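Long-range contacts in hypothetical methylmalonyl-CoA decarboxylase alpha subunit (Sulfolobus tokodaii, PDB 1X0U), which is of unproven function but belongs by family to the carboxyl transferase subunits, which are built on the crotonase-type fold: residues Y96-T101 against G131-G136; T168-P173 against Y196-T201; N56-F61 against V81-G86; M190-A195 against H233-S238. One frame throughout, in Å; residues are numbered along the deposited sequence.

Contact 1: Y96-T101 against G131-G136; sequences YAQDFT and GINDSG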
loop_
_atom_site.group_PDB
_atom_site.type_symbol
_atom_site.label_atom_id
_atom_site.label_comp_id
_atom_site.label_asym_id
_atom_site.label_seq_id
_atom_site.Cartn_x
_atom_site.Cartn_y
_atom_site.Cartn_z
ATOM N N TYR A 96 -30.403 -16.700 1.647
ATOM C CA TYR A 96 -30.653 -18.112 1.489
ATOM C C TYR A 96 -31.850 -18.363 2.388
ATOM O O TYR A 96 -32.023 -17.697 3.415
ATOM C CB TYR A 96 -29.461 -18.986 1.887
ATOM C CG TYR A 96 -29.067 -18.969 3.340
ATOM C CD1 TYR A 96 -27.964 -18.231 3.773
ATOM C CD2 TYR A 96 -29.759 -19.735 4.278
ATOM C CE1 TYR A 96 -27.562 -18.263 5.094
ATOM C CE2 TYR A 96 -29.359 -19.772 5.607
ATOM C CZ TYR A 96 -28.257 -19.030 6.007
ATOM O OH TYR A 96 -27.868 -19.035 7.326
ATOM N N ALA A 97 -32.697 -19.290 1.968
ATOM C CA ALA A 97 -33.888 -19.642 2.723
ATOM C C ALA A 97 -33.940 -21.154 2.730
ATOM O O ALA A 97 -34.109 -21.778 1.683
ATOM C CB ALA A 97 -35.127 -19.068 2.047
ATOM N N GLN A 98 -33.751 -21.738 3.904
ATOM C CA GLN A 98 -33.782 -23.180 4.032
ATOM C C GLN A 98 -35.230 -23.650 3.952
ATOM O O GLN A 98 -36.138 -23.001 4.476
ATOM C CB GLN A 98 -33.135 -23.598 5.353
ATOM C CG GLN A 98 -31.651 -23.246 5.430
ATOM C CD GLN A 98 -31.032 -23.578 6.774
ATOM O OE1 GLN A 98 -31.515 -23.139 7.823
ATOM N NE2 GLN A 98 -29.950 -24.348 6.753
ATOM N N ASP A 99 -35.445 -24.763 3.264
ATOM C CA ASP A 99 -36.782 -25.318 3.103
ATOM C C ASP A 99 -36.941 -26.491 4.058
ATOM O O ASP A 99 -36.406 -27.573 3.811
ATOM C CB ASP A 99 -36.982 -25.797 1.673
ATOM C CG ASP A 99 -38.420 -26.117 1.370
ATOM O OD1 ASP A 99 -39.165 -26.435 2.321
ATOM O OD2 ASP A 99 -38.799 -26.059 0.185
ATOM N N PHE A 100 -37.682 -26.272 5.143
ATOM C CA PHE A 100 -37.893 -27.304 6.151
ATOM C C PHE A 100 -38.571 -28.562 5.604
ATOM O O PHE A 100 -38.458 -29.633 6.200
ATOM C CB PHE A 100 -38.724 -26.751 7.322
ATOM C CG PHE A 100 -38.849 -27.710 8.480
ATOM C CD1 PHE A 100 -37.794 -27.887 9.375
ATOM C CD2 PHE A 100 -39.991 -28.491 8.633
ATOM C CE1 PHE A 100 -37.871 -28.831 10.403
ATOM C CE2 PHE A 100 -40.079 -29.440 9.659
ATOM C CZ PHE A 100 -39.016 -29.612 10.546
ATOM N N THR A 101 -39.262 -28.438 4.475
ATOM C CA THR A 101 -39.958 -29.584 3.891
ATOM C C THR A 101 -39.013 -30.549 3.192
ATOM O O THR A 101 -39.413 -31.643 2.799
ATOM C CB THR A 101 -41.033 -29.154 2.869
ATOM O OG1 THR A 101 -40.400 -28.698 1.668
ATOM C CG2 THR A 101 -41.901 -28.039 3.447
ATOM N N GLY A 131 -29.844 -14.615 6.098
ATOM C CA GLY A 131 -30.109 -16.037 6.081
ATOM C C GLY A 131 -31.394 -16.361 6.812
ATOM O O GLY A 131 -31.477 -16.204 8.029
ATOM N N ILE A 132 -32.401 -16.801 6.066
ATOM C CA ILE A 132 -33.681 -17.167 6.652
ATOM C C ILE A 132 -33.584 -18.649 7.027
ATOM O O ILE A 132 -33.831 -19.549 6.209
ATOM C CB ILE A 132 -34.826 -16.930 5.650
ATOM C CG1 ILE A 132 -34.676 -15.543 5.011
ATOM C CG2 ILE A 132 -36.169 -17.006 6.370
ATOM C CD1 ILE A 132 -35.724 -15.228 3.965
ATOM N N ASN A 133 -33.207 -18.890 8.280
ATOM C CA ASN A 133 -33.027 -20.240 8.803
ATOM C C ASN A 133 -34.309 -21.002 9.133
ATOM O O ASN A 133 -35.275 -20.427 9.617
ATOM C CB ASN A 133 -32.132 -20.179 10.041
ATOM C CG ASN A 133 -30.672 -19.940 9.693
ATOM O OD1 ASN A 133 -30.328 -18.971 8.997
ATOM N ND2 ASN A 133 -29.803 -20.827 10.171
ATOM N N ASP A 134 -34.290 -22.305 8.866
ATOM C CA ASP A 134 -35.416 -23.201 9.132
ATOM C C ASP A 134 -34.852 -24.601 8.918
ATOM O O ASP A 134 -35.240 -25.319 7.990
ATOM C CB ASP A 134 -36.568 -22.945 8.157
ATOM C CG ASP A 134 -37.900 -23.461 8.680
ATOM O OD1 ASP A 134 -37.891 -24.222 9.679
ATOM O OD2 ASP A 134 -38.953 -23.107 8.091
ATOM N N SER A 135 -33.915 -24.969 9.783
ATOM C CA SER A 135 -33.237 -26.250 9.696
ATOM C C SER A 135 -33.178 -26.959 11.032
ATOM O O SER A 135 -32.872 -26.343 12.044
ATOM C CB SER A 135 -31.808 -26.034 9.184
ATOM O OG SER A 135 -31.053 -27.239 9.206
ATOM N N GLY A 136 -33.460 -28.261 11.028
ATOM C CA GLY A 136 -33.399 -29.025 12.258
ATOM C C GLY A 136 -31.951 -29.229 12.664
ATOM O O GLY A 136 -31.649 -29.487 13.832
HETATM O O HOH W 1 -36.584 -20.156 5.113
HETATM O O HOH W 2 -38.578 -23.576 5.437
#
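The phenol ring of Y96 carries G131 CA over one face, 3.6 Å from the ring centroid, a CH-pi contact in which the CA sits somewhat toward the CE1 and CZ rim. Y96 CG stands in the crowded position between the backbone N and the carbonyl carbon (chi1 66°), and G131, having no side chain, lets the ring settle directly on its backbone. The F100 ring is met differently: D134 O lies at its edge, in the ring plane, with G136 N also near that plane, while D134 OD1 rests 3.6 Å from F100 CB. The carboxylate of D134 has its strongest partners elsewhere, in salt bridges to K39 and R45, and K39 also makes a cation-pi contact with F100.

Between these rings Q98 reaches across with its amide. D134 N donates to Q98 OE1 at 3.1 Å and almost straight (167°), and Q98 OE1 also lies 3.2 Å from S135 CB; Q98 NE2 is bonded to H111. The backbones are joined by I132 N to Y96 O at 2.8 Å and by Q98 N to I132 O at 3.2 Å. At the end of the ladder two waters join in, one donating to Q98 O and I132 O, the other donating to Q98 O and D134 OD2 while accepting from F100 N. Bonding thus persists where the strands separate. A97 and I132 share the face covered by helix 42-49, whereas Y96 turns to helix 109-125, the connection of a beta-alpha-beta crossover between parallel neighbours of a crotonase-type sheet.

Contact 2: T168-P173 against Y196-T201; sequences TIMAGP and YYMFVT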
loop_
_atom_site.group_PDB
_atom_site.type_symbol
_atom_site.label_atom_id
_atom_site.label_comp_id
_atom_site.label_asym_id
_atom_site.label_seq_id
_atom_site.Cartn_x
_atom_site.Cartn_y
_atom_site.Cartn_z
ATOM N N THR A 168 -29.578 -12.750 10.319
ATOM C CA THR A 168 -30.188 -14.070 10.251
ATOM C C THR A 168 -31.608 -14.022 10.797
ATOM O O THR A 168 -31.855 -13.410 11.833
ATOM C CB THR A 168 -29.439 -15.117 11.102
ATOM O OG1 THR A 168 -29.737 -14.902 12.484
ATOM C CG2 THR A 168 -27.950 -15.026 10.899
ATOM N N ILE A 169 -32.545 -14.638 10.087
ATOM C CA ILE A 169 -33.914 -14.717 10.583
ATOM C C ILE A 169 -34.002 -16.161 11.027
ATOM O O ILE A 169 -33.914 -17.075 10.200
ATOM C CB ILE A 169 -34.978 -14.477 9.488
ATOM C CG1 ILE A 169 -34.894 -13.041 8.971
ATOM C CG2 ILE A 169 -36.380 -14.734 10.050
ATOM C CD1 ILE A 169 -35.928 -12.747 7.910
ATOM N N MET A 170 -34.105 -16.372 12.331
ATOM C CA MET A 170 -34.227 -17.720 12.856
ATOM C C MET A 170 -35.716 -18.054 12.798
ATOM O O MET A 170 -36.488 -17.630 13.658
ATOM C CB MET A 170 -33.717 -17.784 14.302
ATOM C CG MET A 170 -33.914 -19.145 14.974
ATOM S SD MET A 170 -33.370 -20.498 13.916
ATOM C CE MET A 170 -31.636 -19.931 13.599
ATOM N N ALA A 171 -36.124 -18.782 11.764
ATOM C CA ALA A 171 -37.532 -19.140 11.609
ATOM C C ALA A 171 -37.724 -20.655 11.601
ATOM O O ALA A 171 -38.528 -21.186 10.829
ATOM C CB ALA A 171 -38.089 -18.518 10.318
ATOM N N GLY A 172 -36.991 -21.339 12.479
ATOM C CA GLY A 172 -37.074 -22.787 12.560
ATOM C C GLY A 172 -36.603 -23.355 13.889
ATOM O O GLY A 172 -36.358 -22.598 14.825
ATOM N N PRO A 173 -36.476 -24.690 14.004
ATOM C CA PRO A 173 -36.040 -25.422 15.198
ATOM C C PRO A 173 -34.573 -25.850 15.110
ATOM O O PRO A 173 -34.277 -27.028 14.928
ATOM C CB PRO A 173 -36.968 -26.619 15.199
ATOM C CG PRO A 173 -36.997 -26.970 13.747
ATOM C CD PRO A 173 -37.051 -25.624 13.016
ATOM N N TYR A 196 -40.245 -22.320 16.876
ATOM C CA TYR A 196 -38.944 -21.673 16.779
ATOM C C TYR A 196 -38.125 -21.798 18.049
ATOM O O TYR A 196 -38.600 -21.506 19.136
ATOM C CB TYR A 196 -39.108 -20.191 16.444
ATOM C CG TYR A 196 -40.157 -19.916 15.404
ATOM C CD1 TYR A 196 -41.470 -19.614 15.769
ATOM C CD2 TYR A 196 -39.844 -19.965 14.047
ATOM C CE1 TYR A 196 -42.444 -19.361 14.799
ATOM C CE2 TYR A 196 -40.808 -19.719 13.080
ATOM C CZ TYR A 196 -42.102 -19.414 13.457
ATOM O OH TYR A 196 -43.039 -19.129 12.489
ATOM N N TYR A 197 -36.886 -22.235 17.900
ATOM C CA TYR A 197 -35.994 -22.365 19.033
ATOM C C TYR A 197 -34.598 -22.660 18.548
ATOM O O TYR A 197 -34.378 -22.889 17.363
ATOM C CB TYR A 197 -36.473 -23.478 19.967
ATOM C CG TYR A 197 -36.645 -24.841 19.325
ATOM C CD1 TYR A 197 -35.545 -25.648 19.042
ATOM C CD2 TYR A 197 -37.927 -25.358 19.070
ATOM C CE1 TYR A 197 -35.708 -26.944 18.533
ATOM C CE2 TYR A 197 -38.102 -26.649 18.559
ATOM C CZ TYR A 197 -36.985 -27.437 18.297
ATOM O OH TYR A 197 -37.143 -28.715 17.811
ATOM N N MET A 198 -33.643 -22.606 19.456
ATOM C CA MET A 198 -32.282 -22.942 19.098
ATOM C C MET A 198 -31.459 -23.267 20.322
ATOM O O MET A 198 -31.559 -22.607 21.357
ATOM C CB MET A 198 -31.625 -21.847 18.224
ATOM C CG MET A 198 -31.392 -20.465 18.796
ATOM S SD MET A 198 -30.711 -19.362 17.477
ATOM C CE MET A 198 -31.864 -18.122 17.403
ATOM N N PHE A 199 -30.693 -24.344 20.213
ATOM C CA PHE A 199 -29.831 -24.796 21.292
ATOM C C PHE A 199 -28.724 -25.666 20.716
ATOM O O PHE A 199 -28.899 -26.278 19.668
ATOM C CB PHE A 199 -30.633 -25.563 22.358
ATOM C CG PHE A 199 -31.673 -26.504 21.805
ATOM C CD1 PHE A 199 -33.027 -26.251 22.002
ATOM C CD2 PHE A 199 -31.306 -27.654 21.116
ATOM C CE1 PHE A 199 -34.003 -27.131 21.524
ATOM C CE2 PHE A 199 -32.271 -28.540 20.634
ATOM C CZ PHE A 199 -33.625 -28.278 20.839
ATOM N N VAL A 200 -27.573 -25.691 21.381
ATOM C CA VAL A 200 -26.438 -26.487 20.913
ATOM C C VAL A 200 -26.728 -27.974 21.087
ATOM O O VAL A 200 -26.542 -28.767 20.162
ATOM C CB VAL A 200 -25.145 -26.124 21.686
ATOM C CG1 VAL A 200 -23.993 -27.000 21.223
ATOM C CG2 VAL A 200 -24.810 -24.650 21.466
ATOM N N THR A 201 -27.195 -28.333 22.281
ATOM C CA THR A 201 -27.525 -29.710 22.614
ATOM C C THR A 201 -29.012 -29.830 22.935
ATOM O O THR A 201 -29.543 -29.081 23.751
ATOM C CB THR A 201 -26.734 -30.188 23.839
ATOM O OG1 THR A 201 -25.338 -29.952 23.630
ATOM C CG2 THR A 201 -26.966 -31.671 24.070
#
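M170 meets M198 from its first side-chain atom onward. Its CB lies 3.6 Å from M198 CE, and its CG, anti to the backbone N (chi1 175°), comes to 3.3 Å from the same methyl, tighter than ordinary carbon packing. The chain then bends at chi2 and again at chi3; SD passes 4.3 Å from Y197 O, and the terminal M170 CE ends 4.0 Å from M198 SD. The two side chains cross obliquely, each bent, instead of running alongside.

Here the backbone is leaving the main sheet. Strand 166-170 ends at M170, and after the turn through A171 and G172 the chain pairs afresh, P173 bridging Y197 in a separate two-stranded parallel sheet, strands 173-175 and 197-199, that packs against the large crotonase-type one. Y197 N donates to G172 O at 3.1 Å, tilted 27° from the carbonyl plane, while Y196 CA adds a CA-H...O contact to that oxygen.

P173 CB sits over one face of the Y197 ring, displaced toward the rim and 3.2 Å from CZ; the ring also stacks with F216. Y196 presents its edge instead, with A171 C lying in the ring plane 3.3 Å from CD2, and its hydroxyl is bonded to E239. Toward the second subunit, M198 packs on I384 of that chain and V200 N is hydrogen-bonded to its E379.

Contact 3: N56-F61 against V81-G86; sequences NEIMTF and VVTGWG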
loop_
_atom_site.group_PDB
_atom_site.type_symbol
_atom_site.label_atom_id
_atom_site.label_comp_id
_atom_site.label_asym_id
_atom_site.label_seq_id
_atom_site.Cartn_x
_atom_site.Cartn_y
_atom_site.Cartn_z
ATOM N N ASN A 56 -33.191 -13.872 -7.986
ATOM C CA ASN A 56 -32.303 -14.552 -8.915
ATOM C C ASN A 56 -31.647 -15.722 -8.205
ATOM O O ASN A 56 -30.710 -15.554 -7.414
ATOM C CB ASN A 56 -31.249 -13.580 -9.429
ATOM C CG ASN A 56 -31.849 -12.270 -9.887
ATOM O OD1 ASN A 56 -31.652 -11.226 -9.253
ATOM N ND2 ASN A 56 -32.599 -12.315 -10.985
ATOM N N GLU A 57 -32.138 -16.915 -8.504
ATOM C CA GLU A 57 -31.646 -18.117 -7.859
ATOM C C GLU A 57 -30.453 -18.756 -8.557
ATOM O O GLU A 57 -30.379 -18.784 -9.779
ATOM C CB GLU A 57 -32.806 -19.114 -7.729
ATOM C CG GLU A 57 -32.454 -20.467 -7.138
ATOM C CD GLU A 57 -33.691 -21.244 -6.716
ATOM O OE1 GLU A 57 -34.766 -21.014 -7.296
ATOM O OE2 GLU A 57 -33.590 -22.088 -5.808
ATOM N N ILE A 58 -29.506 -19.244 -7.761
ATOM C CA ILE A 58 -28.325 -19.910 -8.291
ATOM C C ILE A 58 -28.372 -21.346 -7.778
ATOM O O ILE A 58 -28.902 -21.600 -6.692
ATOM C CB ILE A 58 -27.009 -19.254 -7.793
ATOM C CG1 ILE A 58 -26.942 -19.305 -6.269
ATOM C CG2 ILE A 58 -26.910 -17.823 -8.284
ATOM C CD1 ILE A 58 -25.720 -18.600 -5.679
ATOM N N MET A 59 -27.822 -22.276 -8.559
ATOM C CA MET A 59 -27.788 -23.693 -8.191
ATOM C C MET A 59 -29.141 -24.202 -7.734
ATOM O O MET A 59 -29.246 -24.889 -6.723
ATOM C CB MET A 59 -26.753 -23.924 -7.089
ATOM C CG MET A 59 -25.313 -23.768 -7.555
ATOM S SD MET A 59 -24.181 -23.392 -6.201
ATOM C CE MET A 59 -23.759 -25.032 -5.573
ATOM N N THR A 60 -30.177 -23.871 -8.494
ATOM C CA THR A 60 -31.534 -24.287 -8.163
ATOM C C THR A 60 -31.803 -25.786 -8.287
ATOM O O THR A 60 -32.603 -26.336 -7.530
ATOM C CB THR A 60 -32.564 -23.518 -9.019
ATOM O OG1 THR A 60 -33.583 -24.416 -9.479
ATOM C CG2 THR A 60 -31.888 -22.856 -10.192
ATOM N N PHE A 61 -31.144 -26.455 -9.228
ATOM C CA PHE A 61 -31.359 -27.887 -9.394
ATOM C C PHE A 61 -30.318 -28.742 -8.679
ATOM O O PHE A 61 -30.462 -29.962 -8.608
ATOM C CB PHE A 61 -31.390 -28.254 -10.876
ATOM C CG PHE A 61 -32.628 -27.794 -11.596
ATOM C CD1 PHE A 61 -32.538 -26.908 -12.667
ATOM C CD2 PHE A 61 -33.882 -28.276 -11.232
ATOM C CE1 PHE A 61 -33.678 -26.512 -13.369
ATOM C CE2 PHE A 61 -35.029 -27.885 -11.931
ATOM C CZ PHE A 61 -34.924 -27.002 -13.002
ATOM N N VAL A 81 -32.219 -25.813 0.278
ATOM C CA VAL A 81 -31.997 -24.392 0.509
ATOM C C VAL A 81 -32.111 -23.584 -0.786
ATOM O O VAL A 81 -31.667 -24.022 -1.844
ATOM C CB VAL A 81 -30.595 -24.166 1.165
ATOM C CG1 VAL A 81 -29.492 -24.590 0.202
ATOM C CG2 VAL A 81 -30.418 -22.704 1.582
ATOM N N VAL A 82 -32.742 -22.419 -0.709
ATOM C CA VAL A 82 -32.873 -21.560 -1.876
ATOM C C VAL A 82 -31.829 -20.470 -1.692
ATOM O O VAL A 82 -31.760 -19.830 -0.631
ATOM C CB VAL A 82 -34.278 -20.906 -1.972
ATOM C CG1 VAL A 82 -34.400 -20.128 -3.277
ATOM C CG2 VAL A 82 -35.363 -21.964 -1.880
ATOM N N THR A 83 -31.011 -20.268 -2.718
ATOM C CA THR A 83 -29.956 -19.272 -2.664
ATOM C C THR A 83 -29.946 -18.401 -3.910
ATOM O O THR A 83 -30.265 -18.846 -5.007
ATOM C CB THR A 83 -28.566 -19.939 -2.520
ATOM O OG1 THR A 83 -28.426 -20.966 -3.511
ATOM C CG2 THR A 83 -28.397 -20.550 -1.138
ATOM N N GLY A 84 -29.569 -17.147 -3.713
ATOM C CA GLY A 84 -29.518 -16.197 -4.798
ATOM C C GLY A 84 -29.509 -14.785 -4.264
ATOM O O GLY A 84 -29.165 -14.544 -3.100
ATOM N N TRP A 85 -29.907 -13.843 -5.103
ATOM C CA TRP A 85 -29.925 -12.446 -4.696
ATOM C C TRP A 85 -31.104 -11.743 -5.353
ATOM O O TRP A 85 -31.687 -12.254 -6.305
ATOM C CB TRP A 85 -28.633 -11.758 -5.141
ATOM C CG TRP A 85 -28.638 -11.377 -6.605
ATOM C CD1 TRP A 85 -29.080 -10.205 -7.141
ATOM C CD2 TRP A 85 -28.226 -12.197 -7.720
ATOM N NE1 TRP A 85 -28.975 -10.239 -8.519
ATOM C CE2 TRP A 85 -28.455 -11.448 -8.898
ATOM C CE3 TRP A 85 -27.694 -13.486 -7.832
ATOM C CZ2 TRP A 85 -28.166 -11.947 -10.176
ATOM C CZ3 TRP A 85 -27.408 -13.985 -9.104
ATOM C CH2 TRP A 85 -27.646 -13.213 -10.260
ATOM N N GLY A 86 -31.421 -10.559 -4.840
ATOM C CA GLY A 86 -32.489 -9.746 -5.378
ATOM C C GLY A 86 -32.332 -8.314 -4.876
ATOM O O GLY A 86 -31.264 -7.906 -4.417
HETATM O O HOH W 3 -31.097 -22.104 -4.810
#
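N56 lies across the indole of W85, its CB over the centre of the six-membered ring at 3.5 Å, 8° off the normal, a CH-pi contact. The two side chains cross obliquely, the amide and ring planes 38° apart, and N56 CG still lies 3.6 Å from W85 CE2. I58 approaches the same indole at about a right angle and from the edge, with CG2 4.0 Å from CZ3; its side chain also crosses that of T83 at about a right angle, I58 CG1 3.5 Å from T83 OG1.

The strands beneath are antiparallel, and 56-57 is one of the two outermost strands of the large crotonase-type sheet within this chain. N56 and W85 form a hydrogen-bonded pair, N56 N to W85 O at 2.8 Å and W85 N to N56 O at 3.0 Å, while E57 and G84 form the next, non-hydrogen-bonded pair. G84 has no side chain, and a CB there would strike N56 O. I58 N continues the ladder to T83 O.

E57 CG is anti to the backbone N (chi1 177°), and the extended chain beyond carries OE2 to 3.3 Å from V82 CG1, the side chains nearly perpendicular; R43 salt-bridges this carboxylate. A water accepts from T83 N at 2.8 Å beside E57 OE2 and I58 O. W85 also packs on M504 of the third subunit.

Contact 4: M190-A195 against H233-S238; sequences MIKGDA and HFMVDS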
loop_
_atom_site.group_PDB
_atom_site.type_symbol
_atom_site.label_atom_id
_atom_site.label_comp_id
_atom_site.label_asym_id
_atom_site.label_seq_id
_atom_site.Cartn_x
_atom_site.Cartn_y
_atom_site.Cartn_z
ATOM N N MET A 190 -35.465 -13.422 15.614
ATOM C CA MET A 190 -36.146 -14.684 15.825
ATOM C C MET A 190 -37.621 -14.499 16.146
ATOM O O MET A 190 -38.003 -13.537 16.812
ATOM C CB MET A 190 -35.461 -15.430 16.971
ATOM C CG MET A 190 -35.997 -16.820 17.228
ATOM S SD MET A 190 -34.912 -17.690 18.350
ATOM C CE MET A 190 -35.902 -19.112 18.758
ATOM N N ILE A 191 -38.441 -15.429 15.669
ATOM C CA ILE A 191 -39.881 -15.395 15.911
ATOM C C ILE A 191 -40.184 -16.241 17.143
ATOM O O ILE A 191 -39.597 -17.303 17.327
ATOM C CB ILE A 191 -40.675 -15.978 14.718
ATOM C CG1 ILE A 191 -40.375 -15.186 13.442
ATOM C CG2 ILE A 191 -42.178 -15.936 15.013
ATOM C CD1 ILE A 191 -39.081 -15.548 12.775
ATOM N N LYS A 192 -41.074 -15.772 18.009
ATOM C CA LYS A 192 -41.395 -16.576 19.178
ATOM C C LYS A 192 -42.589 -17.453 18.857
ATOM O O LYS A 192 -43.527 -17.022 18.201
ATOM C CB LYS A 192 -41.658 -15.715 20.432
ATOM C CG LYS A 192 -42.314 -14.358 20.219
ATOM C CD LYS A 192 -42.113 -13.493 21.475
ATOM C CE LYS A 192 -42.562 -12.038 21.287
ATOM N NZ LYS A 192 -44.001 -11.827 21.625
ATOM N N GLY A 193 -42.516 -18.701 19.299
ATOM C CA GLY A 193 -43.578 -19.651 19.048
ATOM C C GLY A 193 -43.062 -21.059 19.255
ATOM O O GLY A 193 -41.851 -21.292 19.357
ATOM N N ASP A 194 -43.989 -22.006 19.304
ATOM C CA ASP A 194 -43.656 -23.407 19.506
ATOM C C ASP A 194 -42.662 -23.941 18.483
ATOM O O ASP A 194 -41.806 -24.754 18.821
ATOM C CB ASP A 194 -44.924 -24.260 19.445
ATOM C CG ASP A 194 -44.636 -25.725 19.657
ATOM O OD1 ASP A 194 -44.281 -26.098 20.794
ATOM O OD2 ASP A 194 -44.747 -26.501 18.688
ATOM N N ALA A 195 -42.797 -23.479 17.240
ATOM C CA ALA A 195 -41.957 -23.901 16.119
ATOM C C ALA A 195 -40.570 -23.259 15.999
ATOM O O ALA A 195 -39.792 -23.619 15.112
ATOM C CB ALA A 195 -42.709 -23.684 14.829
ATOM N N HIS A 233 -31.091 -10.853 19.013
ATOM C CA HIS A 233 -31.062 -9.391 19.057
ATOM C C HIS A 233 -32.446 -8.767 18.926
ATOM O O HIS A 233 -32.700 -7.701 19.474
ATOM C CB HIS A 233 -30.133 -8.843 17.961
ATOM C CG HIS A 233 -28.732 -9.347 18.067
ATOM N ND1 HIS A 233 -28.322 -10.526 17.483
ATOM C CD2 HIS A 233 -27.672 -8.888 18.773
ATOM C CE1 HIS A 233 -27.071 -10.771 17.828
ATOM N NE2 HIS A 233 -26.656 -9.793 18.611
ATOM N N PHE A 234 -33.330 -9.430 18.189
ATOM C CA PHE A 234 -34.697 -8.948 18.019
ATOM C C PHE A 234 -35.647 -10.121 18.116
ATOM O O PHE A 234 -35.447 -11.148 17.445
ATOM C CB PHE A 234 -34.925 -8.312 16.651
ATOM C CG PHE A 234 -34.017 -7.179 16.339
ATOM C CD1 PHE A 234 -32.887 -7.374 15.548
ATOM C CD2 PHE A 234 -34.304 -5.903 16.796
ATOM C CE1 PHE A 234 -32.060 -6.312 15.208
ATOM C CE2 PHE A 234 -33.483 -4.839 16.466
ATOM C CZ PHE A 234 -32.359 -5.038 15.670
ATOM N N MET A 235 -36.674 -9.971 18.948
ATOM C CA MET A 235 -37.684 -11.009 19.095
ATOM C C MET A 235 -38.966 -10.460 18.503
ATOM O O MET A 235 -39.359 -9.339 18.801
ATOM C CB MET A 235 -37.902 -11.367 20.560
ATOM C CG MET A 235 -39.009 -12.380 20.758
ATOM S SD MET A 235 -38.977 -13.080 22.412
ATOM C CE MET A 235 -39.513 -11.648 23.388
ATOM N N VAL A 236 -39.617 -11.251 17.663
ATOM C CA VAL A 236 -40.839 -10.812 17.011
ATOM C C VAL A 236 -41.947 -11.868 17.064
ATOM O O VAL A 236 -41.696 -13.038 17.347
ATOM C CB VAL A 236 -40.535 -10.426 15.548
ATOM C CG1 VAL A 236 -40.068 -11.644 14.771
ATOM C CG2 VAL A 236 -41.737 -9.823 14.923
ATOM N N ASP A 237 -43.173 -11.444 16.780
ATOM C CA ASP A 237 -44.336 -12.323 16.823
ATOM C C ASP A 237 -44.597 -13.132 15.566
ATOM O O ASP A 237 -45.184 -14.213 15.638
ATOM C CB ASP A 237 -45.581 -11.504 17.139
ATOM C CG ASP A 237 -45.536 -10.905 18.516
ATOM O OD1 ASP A 237 -46.092 -9.802 18.702
ATOM O OD2 ASP A 237 -44.951 -11.545 19.415
ATOM N N SER A 238 -44.183 -12.621 14.413
ATOM C CA SER A 238 -44.433 -13.356 13.189
ATOM C C SER A 238 -43.317 -13.264 12.162
ATOM O O SER A 238 -42.365 -12.498 12.302
ATOM C CB SER A 238 -45.731 -12.874 12.555
ATOM O OG SER A 238 -45.531 -11.620 11.938
#
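M190 and I191 pair in parallel with M235 and V236, a partly buried backbone contact at the last strand of the large sheet within this chain. Three bonds of equal length make the ladder: M190 N to F234 O, V236 N to M190 O and K192 N to V236 O, each 2.9 Å.

Side chains sort to two faces. I191 and V236 share one, CG1 to CG1 at 3.8 Å, covered by helix 239-252; M190 and M235 share the other, against helix 222-229. Where the strand ends, K192 swings over M235 at about a right angle, placing its CD 3.3 Å from M235 SD and, rather tightly, 3.4 Å from M235 CG. Its end bends at chi4 (89°) and runs beside D237 in a salt bridge, although the modelled 2.4 Å between NZ and OD2 is too short to be taken literally.

Beyond D237, S238 takes the N-cap of helix 239-252, its OG accepting from E241 N. The strands are linked by 197-199 and by helices 203-208, 216-220 and 222-229, so strand 234-236 runs parallel to strand 187-191, the strand-helix alternation of the crotonase-type fold.

Contacts 3, 1, 2 and 4 all reach the same seven-stranded mixed sheet, from one outer strand to the other, contact 2 through strand 166-170 alone. Contacts 3 and 1 are 13 Å apart between centres and share a seam where strands 81-88 and 91-98 pair; the centres of contacts 1 and 2 lie 10 Å apart through strands 129-133 and 166-170. Along the chain, contact 3 closes before contact 1 opens, and contact 1 before contact 2, but contacts 2 and 4 alternate segments, their centres 10 Å apart, tying the small sheet to the large one. Contacts 3 and 4, their centres about 25 Å apart, do not touch. Contacts 2 and 3 also touch other subunits of the six-chain assembly, contact 2 through residues 198-201.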